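Local coordinates for Card1 endonuclease domain-containing protein (Vibrio cholerae, PDB 1XMX) that is of unknown function but carries a Card1-like endonuclease domain of the PDDEXK clan and probably binds nucleic acid, at residues A[13-18]-A[145-150]; A[92-97]-A[116-121]; A[138-143]-A[300-305]; A[152-157]-A[280-285]; A[338-343]-A[359-364]. All coordinates share one frame; numbering follows the deposited sequence.

Interaction 1. Residues A[13-18]-A[145-150]; sequences DPVRLV and ADYLTI
V15 meets the ring end of Y147, while P14 and V18 meet I150. Apolar contacts carry the join. V15 CG2 lies 3.7 Å from Y147 CE1 and approaches the tyrosine ring obliquely. Its other methyl, V15 CG1, is 3.7 Å from Y147 OH, and both branches come from the same side of the ring plane at the C-O end of the phenol. The two side chains cross at about a right angle. With V15 CG1 anti to the backbone N (chi1 175°), CG1 reaches the hydroxyl and CG2 reaches CE1. I150 works with two branches. Its CG2 touches the proline ring, 4.0 Å from P14 CD. Its CD1 reaches V18, with I150 CD1 and V18 CG2 4.1 Å apart. In both pairs the side chains slide past each other in opposite directions.

No hydrogen bond crosses between the two segments. The polar end of Y147 leads outward, and its OH bonds to N302. L46 of helix 40-52 also touches P14 and V18.

The contact joins the start of helix 15-22 to helix 144-150. All five touching residues are buried. No hydrogen bond fixes the register between the segments; the join rests on apolar contact. The buried tyrosine hydroxyl is satisfied by the backbone O of N302, in the turn before strand 303-310.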
# COMPACT_ATOMS: atom_id res chain seq x y z
N ASP A 13 11.65 -2.36 10.17
CA ASP A 13 11.19 -1.71 8.94
C ASP A 13 12.33 -1.43 7.95
O ASP A 13 12.84 -0.33 7.92
CB ASP A 13 10.44 -0.42 9.33
CG ASP A 13 9.90 0.30 8.18
OD1 ASP A 13 10.25 0.03 7.00
OD2 ASP A 13 9.11 1.19 8.42
N PRO A 14 12.77 -2.45 7.18
CA PRO A 14 13.98 -2.34 6.38
C PRO A 14 13.79 -1.99 4.93
O PRO A 14 14.66 -2.25 4.13
CB PRO A 14 14.55 -3.74 6.46
CG PRO A 14 13.31 -4.63 6.54
CD PRO A 14 12.20 -3.80 7.09
N VAL A 15 12.68 -1.36 4.57
CA VAL A 15 12.43 -1.01 3.19
C VAL A 15 13.50 -0.13 2.54
O VAL A 15 13.77 -0.24 1.36
CB VAL A 15 11.09 -0.26 3.08
CG1 VAL A 15 10.88 0.23 1.63
CG2 VAL A 15 9.95 -1.18 3.48
N ARG A 16 14.08 0.77 3.30
CA ARG A 16 15.05 1.71 2.77
C ARG A 16 16.42 1.04 2.54
O ARG A 16 17.32 1.68 2.01
CB ARG A 16 15.16 2.94 3.70
CG ARG A 16 13.97 3.91 3.56
CD ARG A 16 14.09 4.93 4.65
NE ARG A 16 13.94 4.30 5.97
CZ ARG A 16 14.57 4.71 7.05
NH1 ARG A 16 15.39 5.75 6.98
NH2 ARG A 16 14.40 4.06 8.19
N LEU A 17 16.58 -0.23 2.90
CA LEU A 17 17.76 -1.05 2.49
C LEU A 17 17.56 -1.68 1.13
O LEU A 17 18.53 -2.07 0.48
CB LEU A 17 18.03 -2.15 3.50
CG LEU A 17 18.33 -1.71 4.93
CD1 LEU A 17 18.64 -2.93 5.83
CD2 LEU A 17 19.49 -0.67 4.96
N VAL A 18 16.31 -1.76 0.68
CA VAL A 18 16.01 -2.37 -0.59
C VAL A 18 15.88 -1.30 -1.69
O VAL A 18 16.37 -1.49 -2.81
CB VAL A 18 14.62 -3.12 -0.48
CG1 VAL A 18 14.07 -3.52 -1.81
CG2 VAL A 18 14.77 -4.35 0.36
N ALA A 145 3.54 -5.97 -3.99
CA ALA A 145 3.83 -7.38 -3.76
C ALA A 145 5.08 -7.51 -2.95
O ALA A 145 5.14 -8.31 -2.00
CB ALA A 145 3.98 -8.08 -5.05
N ASP A 146 6.08 -6.69 -3.32
CA ASP A 146 7.39 -6.67 -2.65
C ASP A 146 7.25 -6.16 -1.27
O ASP A 146 7.91 -6.68 -0.33
CB ASP A 146 8.29 -5.70 -3.35
CG ASP A 146 8.87 -6.27 -4.58
OD1 ASP A 146 8.85 -7.54 -4.68
OD2 ASP A 146 9.33 -5.46 -5.42
N TYR A 147 6.40 -5.14 -1.13
CA TYR A 147 6.14 -4.54 0.16
C TYR A 147 5.54 -5.55 1.11
O TYR A 147 5.97 -5.65 2.25
CB TYR A 147 5.15 -3.38 0.04
CG TYR A 147 5.75 -2.11 0.58
CD1 TYR A 147 5.83 -1.89 1.95
CD2 TYR A 147 6.27 -1.14 -0.27
CE1 TYR A 147 6.39 -0.74 2.45
CE2 TYR A 147 6.85 0.04 0.23
CZ TYR A 147 6.88 0.23 1.59
OH TYR A 147 7.43 1.36 2.11
N LEU A 148 4.55 -6.32 0.64
CA LEU A 148 3.95 -7.31 1.51
C LEU A 148 4.95 -8.37 1.92
O LEU A 148 4.98 -8.76 3.11
CB LEU A 148 2.69 -7.92 0.92
CG LEU A 148 1.58 -6.90 0.60
CD1 LEU A 148 0.45 -7.52 -0.19
CD2 LEU A 148 1.04 -6.25 1.84
N THR A 149 5.76 -8.85 0.98
CA THR A 149 6.75 -9.86 1.29
C THR A 149 7.67 -9.34 2.40
O THR A 149 7.91 -10.01 3.41
CB THR A 149 7.59 -10.19 0.07
OG1 THR A 149 6.71 -10.70 -0.92
CG2 THR A 149 8.69 -11.23 0.40
N ILE A 150 8.19 -8.15 2.20
CA ILE A 150 9.09 -7.58 3.19
C ILE A 150 8.50 -7.64 4.58
O ILE A 150 9.24 -7.93 5.53
CB ILE A 150 9.50 -6.14 2.85
CG1 ILE A 150 10.42 -6.16 1.62
CG2 ILE A 150 10.18 -5.47 4.08
CD1 ILE A 150 10.79 -4.77 1.09

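Interaction 2. Residues A[92-97]-A[116-121]; sequences NASCGL and FVVEPN
N92 and F116 form a parallel beta bridge, with A93 N donating to F116 O at 2.8 Å, nearly along the C=O axis, where strand 88-92 ends beside strand 115-118. Past the bridge the chain of 92-97 leaves the sheet, and side chains take over. F116 CG sits between its backbone N and carbonyl carbon (chi1 69°), which brings the ring under N92. N92 CA is over one face, 3.9 Å from the ring centroid of F116, as a CH-pi contact. The amide of N92 crosses the ring obliquely, its plane turned 43° from it, with N92 CG 3.3 Å from F116 CE1. A93 CB packs on V117 CG2 at 3.6 Å.

S94 OG replaces a backbone partner: it accepts a straight bond of 2.8 Å from V118 N. S94 OG donates to N92 OD1 at 2.6 Å. N92 OD1 also accepts from S94 N at 2.8 Å in the carbonyl plane, which makes an Asx turn. W127 meets F116 edge-to-face.

The hydroxyl is thus used both ways, as acceptor from V118 and donor to N92. This side-chain link follows the bridge where the backbones part, and two donors from S94 grip the side-chain oxygen OD1 of N92.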
# COMPACT_ATOMS: atom_id res chain seq x y z
N ASN A 92 24.80 1.75 3.87
CA ASN A 92 23.47 2.28 3.97
C ASN A 92 23.07 2.30 5.47
O ASN A 92 22.80 1.25 6.07
CB ASN A 92 22.50 1.40 3.19
CG ASN A 92 21.05 1.94 3.21
OD1 ASN A 92 20.66 2.71 4.13
ND2 ASN A 92 20.24 1.52 2.22
N ALA A 93 23.09 3.48 6.04
CA ALA A 93 22.81 3.69 7.44
C ALA A 93 21.35 4.07 7.67
O ALA A 93 21.04 4.69 8.69
CB ALA A 93 23.71 4.86 7.95
N SER A 94 20.46 3.72 6.75
CA SER A 94 19.04 4.08 6.87
C SER A 94 18.31 3.33 8.03
O SER A 94 17.30 3.84 8.57
CB SER A 94 18.30 3.77 5.54
OG SER A 94 18.87 4.50 4.47
N CYS A 95 18.77 2.14 8.37
CA CYS A 95 18.01 1.27 9.23
C CYS A 95 18.87 0.74 10.38
O CYS A 95 20.10 0.79 10.32
CB CYS A 95 17.46 0.09 8.44
SG CYS A 95 16.36 0.58 7.10
N GLY A 96 18.23 0.23 11.41
CA GLY A 96 18.91 -0.51 12.47
C GLY A 96 18.82 0.20 13.80
O GLY A 96 18.81 1.45 13.88
N LEU A 97 18.79 -0.58 14.86
CA LEU A 97 18.88 -0.00 16.23
C LEU A 97 20.12 0.89 16.39
O LEU A 97 21.19 0.63 15.81
CB LEU A 97 18.83 -1.11 17.29
CG LEU A 97 17.50 -1.89 17.48
CD1 LEU A 97 17.66 -3.10 18.41
CD2 LEU A 97 16.30 -1.05 17.94
N PHE A 116 25.60 6.61 3.51
CA PHE A 116 24.43 7.40 3.15
C PHE A 116 23.24 6.94 3.96
O PHE A 116 23.27 5.83 4.52
CB PHE A 116 24.13 7.28 1.66
CG PHE A 116 23.63 5.90 1.24
CD1 PHE A 116 22.29 5.54 1.41
CD2 PHE A 116 24.49 4.98 0.69
CE1 PHE A 116 21.80 4.31 1.03
CE2 PHE A 116 24.00 3.73 0.29
CZ PHE A 116 22.65 3.40 0.43
N VAL A 117 22.21 7.80 4.01
CA VAL A 117 20.92 7.55 4.64
C VAL A 117 19.81 8.02 3.72
O VAL A 117 19.91 9.08 3.13
CB VAL A 117 20.77 8.29 5.99
CG1 VAL A 117 19.34 8.15 6.50
CG2 VAL A 117 21.70 7.68 7.07
N VAL A 118 18.77 7.20 3.57
CA VAL A 118 17.48 7.62 2.96
C VAL A 118 16.58 8.20 4.04
O VAL A 118 16.13 7.51 4.96
CB VAL A 118 16.76 6.43 2.38
CG1 VAL A 118 15.45 6.91 1.65
CG2 VAL A 118 17.70 5.64 1.45
N GLU A 119 16.37 9.49 3.96
CA GLU A 119 15.53 10.14 4.89
C GLU A 119 14.09 9.62 4.59
O GLU A 119 13.62 9.65 3.44
CB GLU A 119 15.69 11.66 4.72
CG GLU A 119 15.16 12.44 5.91
CD GLU A 119 13.65 12.66 5.87
OE1 GLU A 119 13.21 13.26 4.85
OE2 GLU A 119 12.95 12.38 6.91
N PRO A 120 13.41 9.07 5.61
CA PRO A 120 12.22 8.31 5.27
C PRO A 120 11.07 9.24 4.79
O PRO A 120 10.23 8.83 4.00
CB PRO A 120 11.86 7.59 6.60
CG PRO A 120 12.44 8.54 7.72
CD PRO A 120 13.71 9.07 7.06
N ASN A 121 11.03 10.48 5.26
CA ASN A 121 9.97 11.40 4.85
C ASN A 121 10.14 11.93 3.41
O ASN A 121 9.20 11.84 2.57
CB ASN A 121 9.76 12.46 5.95
CG ASN A 121 9.49 11.79 7.34
OD1 ASN A 121 8.39 11.31 7.63
ND2 ASN A 121 10.54 11.69 8.15

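Interaction 3. Residues A[138-143]-A[300-305]; sequences VQDRIT and VNNKLH
This is a polar contact in which the side chain of N302, in the type I' turn V300 to K303, meets the loop 138-143. It lies where the loop before helix 144-150 meets the hairpin between strands 288-300 and 303-310 of the Card1-like endonuclease region. N302 ND2 donates to Q139 O at 3.0 Å. The bond is straight (171°) and lies in the amide plane of N302, but the donor stands above the carbonyl plane of Q139. ND2 also bonds to D123 OD2. At the other end of the amide, N302 OD1 accepts from a water at 2.6 Å. That water in turn accepts from I142 N at 2.8 Å and so bridges the two segments. I142 CG2 covers the same oxygen, 3.5 Å from N302 OD1. V138 CG1 is 3.8 Å from N302 ND2; the two side chains cross at about a right angle. The D140 carboxylate stands against the turn, with D140 OD1 3.4 Å from N301 CA. Its plane is turned 70° from the N302 amide.

Both ends of the buried N302 amide are therefore occupied, ND2 by Q139 and D123 and OD1 by water. This should fix the rotation of the amide and tie the turn to the loop.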
# COMPACT_ATOMS: atom_id res chain seq x y z
N VAL A 138 15.44 8.91 -4.21
CA VAL A 138 15.41 7.49 -4.59
C VAL A 138 14.31 7.19 -5.59
O VAL A 138 13.19 7.66 -5.42
CB VAL A 138 15.24 6.62 -3.36
CG1 VAL A 138 15.17 5.12 -3.78
CG2 VAL A 138 16.45 6.89 -2.38
N GLN A 139 14.60 6.41 -6.64
CA GLN A 139 13.56 6.18 -7.65
C GLN A 139 12.48 5.34 -6.99
O GLN A 139 12.74 4.70 -5.97
CB GLN A 139 14.13 5.44 -8.85
CG GLN A 139 15.13 6.27 -9.62
CD GLN A 139 15.59 5.59 -10.87
OE1 GLN A 139 15.44 4.38 -11.02
NE2 GLN A 139 16.11 6.36 -11.81
N ASP A 140 11.32 5.26 -7.65
CA ASP A 140 10.12 4.63 -7.14
C ASP A 140 9.86 3.36 -7.93
O ASP A 140 9.22 3.39 -8.95
CB ASP A 140 8.95 5.62 -7.28
CG ASP A 140 9.17 6.88 -6.43
OD1 ASP A 140 9.72 6.67 -5.36
OD2 ASP A 140 8.83 8.04 -6.83
N ARG A 141 10.36 2.23 -7.43
CA ARG A 141 10.42 0.97 -8.17
C ARG A 141 9.75 -0.20 -7.45
O ARG A 141 9.18 -1.09 -8.08
CB ARG A 141 11.88 0.57 -8.41
CG ARG A 141 12.71 1.59 -9.24
CD ARG A 141 12.14 1.76 -10.58
NE ARG A 141 13.00 2.67 -11.35
CZ ARG A 141 12.74 3.08 -12.58
NH1 ARG A 141 11.62 2.69 -13.19
NH2 ARG A 141 13.61 3.89 -13.20
N ILE A 142 9.89 -0.26 -6.14
CA ILE A 142 9.28 -1.33 -5.34
C ILE A 142 7.77 -1.43 -5.56
O ILE A 142 7.07 -0.42 -5.76
CB ILE A 142 9.68 -1.18 -3.83
CG1 ILE A 142 9.61 -2.52 -3.08
CG2 ILE A 142 8.88 -0.06 -3.11
CD1 ILE A 142 9.55 -2.31 -1.62
N THR A 143 7.26 -2.67 -5.59
CA THR A 143 5.84 -2.90 -5.80
C THR A 143 5.13 -3.21 -4.51
O THR A 143 5.76 -3.45 -3.50
CB THR A 143 5.63 -4.10 -6.70
OG1 THR A 143 6.20 -5.24 -6.03
CG2 THR A 143 6.29 -3.86 -8.03
N VAL A 300 3.51 4.85 -3.21
CA VAL A 300 3.77 6.19 -3.68
C VAL A 300 5.00 6.69 -2.96
O VAL A 300 5.03 6.67 -1.76
CB VAL A 300 2.62 7.15 -3.30
CG1 VAL A 300 2.84 8.51 -3.92
CG2 VAL A 300 1.22 6.49 -3.69
N ASN A 301 6.00 7.18 -3.72
CA ASN A 301 7.25 7.60 -3.17
C ASN A 301 7.80 6.54 -2.22
O ASN A 301 8.26 6.87 -1.10
CB ASN A 301 7.18 8.98 -2.51
CG ASN A 301 8.60 9.56 -2.27
OD1 ASN A 301 9.50 9.29 -3.03
ND2 ASN A 301 8.77 10.36 -1.24
N ASN A 302 7.73 5.28 -2.67
CA ASN A 302 8.23 4.15 -1.92
C ASN A 302 7.55 3.91 -0.55
O ASN A 302 8.08 3.16 0.25
CB ASN A 302 9.76 4.22 -1.74
CG ASN A 302 10.50 4.05 -3.04
OD1 ASN A 302 10.22 3.13 -3.83
ND2 ASN A 302 11.45 4.96 -3.30
N LYS A 303 6.39 4.58 -0.30
CA LYS A 303 5.56 4.36 0.90
C LYS A 303 4.21 3.66 0.54
O LYS A 303 3.49 4.09 -0.39
CB LYS A 303 5.25 5.69 1.53
CG LYS A 303 6.41 6.55 1.77
CD LYS A 303 6.03 7.93 2.27
CE LYS A 303 7.27 8.78 2.25
NZ LYS A 303 6.99 10.09 2.76
N LEU A 304 3.87 2.60 1.29
CA LEU A 304 2.59 1.85 1.03
C LEU A 304 1.42 2.74 1.42
O LEU A 304 1.42 3.29 2.52
CB LEU A 304 2.53 0.56 1.84
CG LEU A 304 1.31 -0.33 1.58
CD1 LEU A 304 1.38 -1.02 0.17
CD2 LEU A 304 1.13 -1.34 2.70
N HIS A 305 0.49 2.93 0.49
CA HIS A 305 -0.75 3.70 0.74
C HIS A 305 -1.95 2.77 0.54
O HIS A 305 -2.15 2.22 -0.56
CB HIS A 305 -0.92 4.82 -0.26
CG HIS A 305 -0.09 6.02 0.05
ND1 HIS A 305 1.29 5.97 0.13
CD2 HIS A 305 -0.44 7.29 0.34
CE1 HIS A 305 1.75 7.17 0.43
NE2 HIS A 305 0.72 8.00 0.55
O HOH W 1 11.86 1.39 -4.95

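Interaction 4. Residues A[152-157]-A[280-285]; sequences GARGEF and QVYRQL
The guanidinium of R154 lies flat on the ring of Y282, planes 8° apart and centres 4.5 Å apart. The stack is offset: R154 NH2 sits over the CG side of the ring, 3.6 Å from Y282 CG. A bend at chi3 (84°) puts NE where the group can fold back over the tyrosine. R154 NH1 also forms a salt bridge of 2.9 Å with E156 OE2, meeting the oxygen on the anti side. E156 approaches the same ring obliquely, with E156 CD 3.3 Å from Y282 CE1 and the carboxylate turned 49° from the ring. The salt bridge thus ties together the two charged groups that meet the tyrosine.

Below these side chains the strands run antiparallel. R154 N and Y282 O bond at 2.8 Å, and so do Y282 N and R154 O. E156 and Q280 form a second hydrogen-bonded pair. G155 faces V281 between them in a non-hydrogen-bonded pair. A153 CB packs 3.8 Å from V281 CG1 and 3.5 Å from R283 CG. A water joins G152 O to Q284 N past the paired residues.

G152 closes helix 144-150 with a Schellman motif, and the chain then leads into strand 154-156. That short strand adds to strand 279-285, whose other neighbour is strand 288-300. L332 of helix 321-333 covers A153 and V281, and F157 touches I144 and A145.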
# COMPACT_ATOMS: atom_id res chain seq x y z
N GLY A 152 6.17 -9.69 5.82
CA GLY A 152 5.79 -11.01 6.33
C GLY A 152 4.43 -11.52 5.93
O GLY A 152 3.90 -12.46 6.56
N ALA A 153 3.90 -10.94 4.86
CA ALA A 153 2.56 -11.17 4.38
C ALA A 153 2.70 -11.56 2.92
O ALA A 153 3.80 -11.51 2.35
CB ALA A 153 1.72 -9.89 4.51
N ARG A 154 1.63 -12.01 2.31
CA ARG A 154 1.69 -12.28 0.89
C ARG A 154 0.36 -11.90 0.28
O ARG A 154 -0.70 -12.19 0.86
CB ARG A 154 1.96 -13.76 0.67
CG ARG A 154 1.20 -14.31 -0.49
CD ARG A 154 1.41 -15.78 -0.54
NE ARG A 154 0.51 -16.50 0.34
CZ ARG A 154 -0.62 -17.04 -0.10
NH1 ARG A 154 -0.95 -16.89 -1.39
NH2 ARG A 154 -1.43 -17.70 0.73
N GLY A 155 0.40 -11.24 -0.87
CA GLY A 155 -0.84 -10.78 -1.51
C GLY A 155 -1.16 -11.64 -2.70
O GLY A 155 -0.26 -12.16 -3.34
N GLU A 156 -2.46 -11.80 -2.99
CA GLU A 156 -2.91 -12.37 -4.25
C GLU A 156 -3.61 -11.25 -5.04
O GLU A 156 -4.43 -10.53 -4.47
CB GLU A 156 -3.84 -13.57 -3.98
CG GLU A 156 -3.14 -14.79 -3.38
CD GLU A 156 -4.08 -15.95 -3.05
OE1 GLU A 156 -5.32 -15.82 -3.26
OE2 GLU A 156 -3.60 -17.02 -2.59
N PHE A 157 -3.25 -11.09 -6.31
CA PHE A 157 -3.66 -9.91 -7.10
C PHE A 157 -4.58 -10.26 -8.29
O PHE A 157 -4.30 -11.22 -9.00
CB PHE A 157 -2.42 -9.12 -7.59
CG PHE A 157 -1.52 -8.61 -6.47
CD1 PHE A 157 -0.51 -9.41 -5.92
CD2 PHE A 157 -1.66 -7.32 -5.98
CE1 PHE A 157 0.33 -8.95 -4.92
CE2 PHE A 157 -0.81 -6.83 -4.98
CZ PHE A 157 0.17 -7.66 -4.44
N GLN A 280 -5.95 -9.50 -1.97
CA GLN A 280 -6.06 -10.46 -0.86
C GLN A 280 -4.70 -10.64 -0.15
O GLN A 280 -3.72 -10.91 -0.80
CB GLN A 280 -6.56 -11.82 -1.36
CG GLN A 280 -7.77 -11.71 -2.29
CD GLN A 280 -8.97 -11.12 -1.56
OE1 GLN A 280 -9.59 -10.13 -2.00
NE2 GLN A 280 -9.29 -11.70 -0.43
N VAL A 281 -4.66 -10.51 1.18
CA VAL A 281 -3.41 -10.49 1.94
C VAL A 281 -3.49 -11.61 2.97
O VAL A 281 -4.48 -11.70 3.73
CB VAL A 281 -3.21 -9.17 2.74
CG1 VAL A 281 -1.82 -9.14 3.46
CG2 VAL A 281 -3.43 -7.96 1.89
N TYR A 282 -2.47 -12.46 2.98
CA TYR A 282 -2.36 -13.60 3.87
C TYR A 282 -1.12 -13.47 4.78
O TYR A 282 -0.06 -13.06 4.31
CB TYR A 282 -2.28 -14.89 3.03
CG TYR A 282 -3.48 -15.13 2.13
CD1 TYR A 282 -3.52 -14.64 0.83
CD2 TYR A 282 -4.58 -15.84 2.60
CE1 TYR A 282 -4.63 -14.85 0.00
CE2 TYR A 282 -5.72 -16.05 1.79
CZ TYR A 282 -5.73 -15.56 0.49
OH TYR A 282 -6.84 -15.77 -0.31
N ARG A 283 -1.28 -13.82 6.07
CA ARG A 283 -0.16 -13.93 7.00
C ARG A 283 -0.27 -15.24 7.77
O ARG A 283 -1.32 -15.52 8.35
CB ARG A 283 -0.10 -12.74 7.96
CG ARG A 283 0.27 -11.42 7.28
CD ARG A 283 0.11 -10.19 8.17
NE ARG A 283 -1.28 -9.94 8.53
CZ ARG A 283 -1.74 -8.92 9.26
NH1 ARG A 283 -0.95 -7.99 9.76
NH2 ARG A 283 -3.05 -8.85 9.50
N GLN A 284 0.77 -16.06 7.74
CA GLN A 284 0.77 -17.32 8.47
C GLN A 284 1.26 -17.10 9.89
O GLN A 284 2.28 -16.42 10.10
CB GLN A 284 1.70 -18.35 7.82
CG GLN A 284 1.09 -19.19 6.72
CD GLN A 284 -0.18 -19.94 7.15
OE1 GLN A 284 -1.26 -19.64 6.64
NE2 GLN A 284 -0.06 -20.94 8.06
N LEU A 285 0.56 -17.70 10.86
CA LEU A 285 1.06 -17.83 12.25
C LEU A 285 0.99 -19.30 12.69
O LEU A 285 -0.06 -19.79 13.10
CB LEU A 285 0.31 -16.93 13.22
CG LEU A 285 0.24 -15.39 13.00
CD1 LEU A 285 -0.22 -14.97 11.59
CD2 LEU A 285 -0.66 -14.75 14.02
O HOH W 2 3.03 -14.81 6.74

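Interaction 5. Residues A[338-343]-A[359-364]; sequences RAMLVS and GLALIG
Strands 338-343 and 361-363 are the two parallel strands of a beta-alpha-beta unit, joined through helix 349-358. Their axes run 21° apart. A361 N bonds to A339 O at 3.0 Å, and L341 N to A361 O at 2.9 Å. The pattern continues with I363 N to L341 O and ends with S343 N to I363 O at 2.8 Å, an almost straight bond. G359 ends helix 349-358 in a Schellman motif. Beyond it a water links G359 O to A339 N. The crossover belongs to the Card1-like endonuclease region, where strand 338-343 lies between strands 303-310 and 361-363.

M340, A361, V342 and I363 share one face of the sheet. M340 SD lies 3.8 Å from I363 CD1. The bend at chi3 (-77°) places M340 CE 3.9 Å from A361 CB. Helix 371-380 covers this face, with W378 on M340 and A361. On the other face L341 and L362 lie side by side, pointing the same way, with L341 CB 3.8 Å from L362 CD2. A339 CB touches L360 CD2 at 3.7 Å. From helix 321-333, L322 packs on L341 and L360, and L325 on A339.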
# COMPACT_ATOMS: atom_id res chain seq x y z
N ARG A 338 0.79 4.78 4.83
CA ARG A 338 -0.32 5.72 5.02
C ARG A 338 -1.64 5.07 4.64
O ARG A 338 -1.69 4.22 3.77
CB ARG A 338 -0.11 6.97 4.19
CG ARG A 338 0.77 7.91 4.98
CD ARG A 338 1.59 8.97 4.24
NE ARG A 338 1.08 9.42 2.96
CZ ARG A 338 0.31 10.50 2.73
NH1 ARG A 338 -0.16 11.29 3.70
NH2 ARG A 338 -0.00 10.74 1.49
N ALA A 339 -2.72 5.48 5.30
CA ALA A 339 -4.02 4.91 4.99
C ALA A 339 -5.15 5.94 5.00
O ALA A 339 -5.18 6.89 5.77
CB ALA A 339 -4.34 3.68 5.93
N MET A 340 -6.12 5.66 4.15
CA MET A 340 -7.26 6.53 3.96
C MET A 340 -8.57 5.70 4.05
O MET A 340 -8.63 4.55 3.60
CB MET A 340 -7.14 7.07 2.55
CG MET A 340 -8.41 7.71 2.09
SD MET A 340 -8.30 8.57 0.53
CE MET A 340 -7.44 10.12 1.05
N LEU A 341 -9.62 6.29 4.59
CA LEU A 341 -10.96 5.67 4.45
C LEU A 341 -11.81 6.53 3.53
O LEU A 341 -11.98 7.72 3.79
CB LEU A 341 -11.63 5.47 5.82
CG LEU A 341 -13.09 5.07 5.89
CD1 LEU A 341 -13.31 3.71 5.23
CD2 LEU A 341 -13.54 5.04 7.38
N VAL A 342 -12.30 5.94 2.44
CA VAL A 342 -13.27 6.65 1.59
C VAL A 342 -14.67 6.14 1.96
O VAL A 342 -14.91 4.93 1.90
CB VAL A 342 -12.96 6.46 0.08
CG1 VAL A 342 -14.07 7.12 -0.78
CG2 VAL A 342 -11.50 7.03 -0.25
N SER A 343 -15.57 7.04 2.35
CA SER A 343 -16.87 6.66 2.86
C SER A 343 -17.96 7.35 2.04
O SER A 343 -17.92 8.56 1.86
CB SER A 343 -17.02 7.07 4.33
OG SER A 343 -18.26 6.59 4.85
N GLY A 359 -4.18 9.40 12.72
CA GLY A 359 -3.44 9.77 11.50
C GLY A 359 -3.98 9.13 10.22
O GLY A 359 -3.22 8.85 9.29
N LEU A 360 -5.31 8.90 10.15
CA LEU A 360 -5.93 8.25 8.96
C LEU A 360 -6.57 9.38 8.18
O LEU A 360 -7.19 10.28 8.76
CB LEU A 360 -7.01 7.19 9.36
CG LEU A 360 -6.43 5.95 10.05
CD1 LEU A 360 -7.54 5.05 10.75
CD2 LEU A 360 -5.68 5.14 9.06
N ALA A 361 -6.43 9.36 6.87
CA ALA A 361 -7.07 10.40 6.06
C ALA A 361 -8.53 9.97 5.82
O ALA A 361 -8.86 8.78 5.84
CB ALA A 361 -6.29 10.54 4.71
N LEU A 362 -9.41 10.93 5.55
CA LEU A 362 -10.81 10.61 5.24
C LEU A 362 -11.28 11.32 3.96
O LEU A 362 -10.95 12.49 3.73
CB LEU A 362 -11.75 11.05 6.39
CG LEU A 362 -11.67 10.31 7.71
CD1 LEU A 362 -12.72 10.82 8.66
CD2 LEU A 362 -11.82 8.82 7.53
N ILE A 363 -12.08 10.61 3.18
CA ILE A 363 -12.92 11.30 2.19
C ILE A 363 -14.40 10.86 2.37
O ILE A 363 -14.77 9.70 2.15
CB ILE A 363 -12.46 11.05 0.74
CG1 ILE A 363 -11.05 11.62 0.49
CG2 ILE A 363 -13.41 11.71 -0.25
CD1 ILE A 363 -10.51 11.28 -0.96
N GLY A 364 -15.23 11.79 2.80
CA GLY A 364 -16.64 11.48 2.94
C GLY A 364 -17.48 11.98 1.78
O GLY A 364 -16.96 12.49 0.74
O HOH W 3 -2.15 7.31 7.62

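Overall arrangement
Interactions 1, 2 and 5 are buried, while 3 and 4 are partly exposed. Interaction 1 is apolar, between helices. It touches interaction 2 through R16, whose NH1 bonds to V118 O and whose backbone O accepts from N92 ND2, and interaction 3 through Y147 and N302. Interaction 2 belongs to the sheet that includes strands 88-92 and 115-118. Interactions 3, 4 and 5 all reach the second mixed sheet, and strands 303-310 and 338-343 are neighbours in it. Interaction 3 is a polar, water-bridged loop contact. Interaction 4 adds a charged, solvent-facing strand pair, whereas interaction 5 is an apolar parallel pair under helices. Helix 144-150 leads directly from interaction 1 into interaction 4.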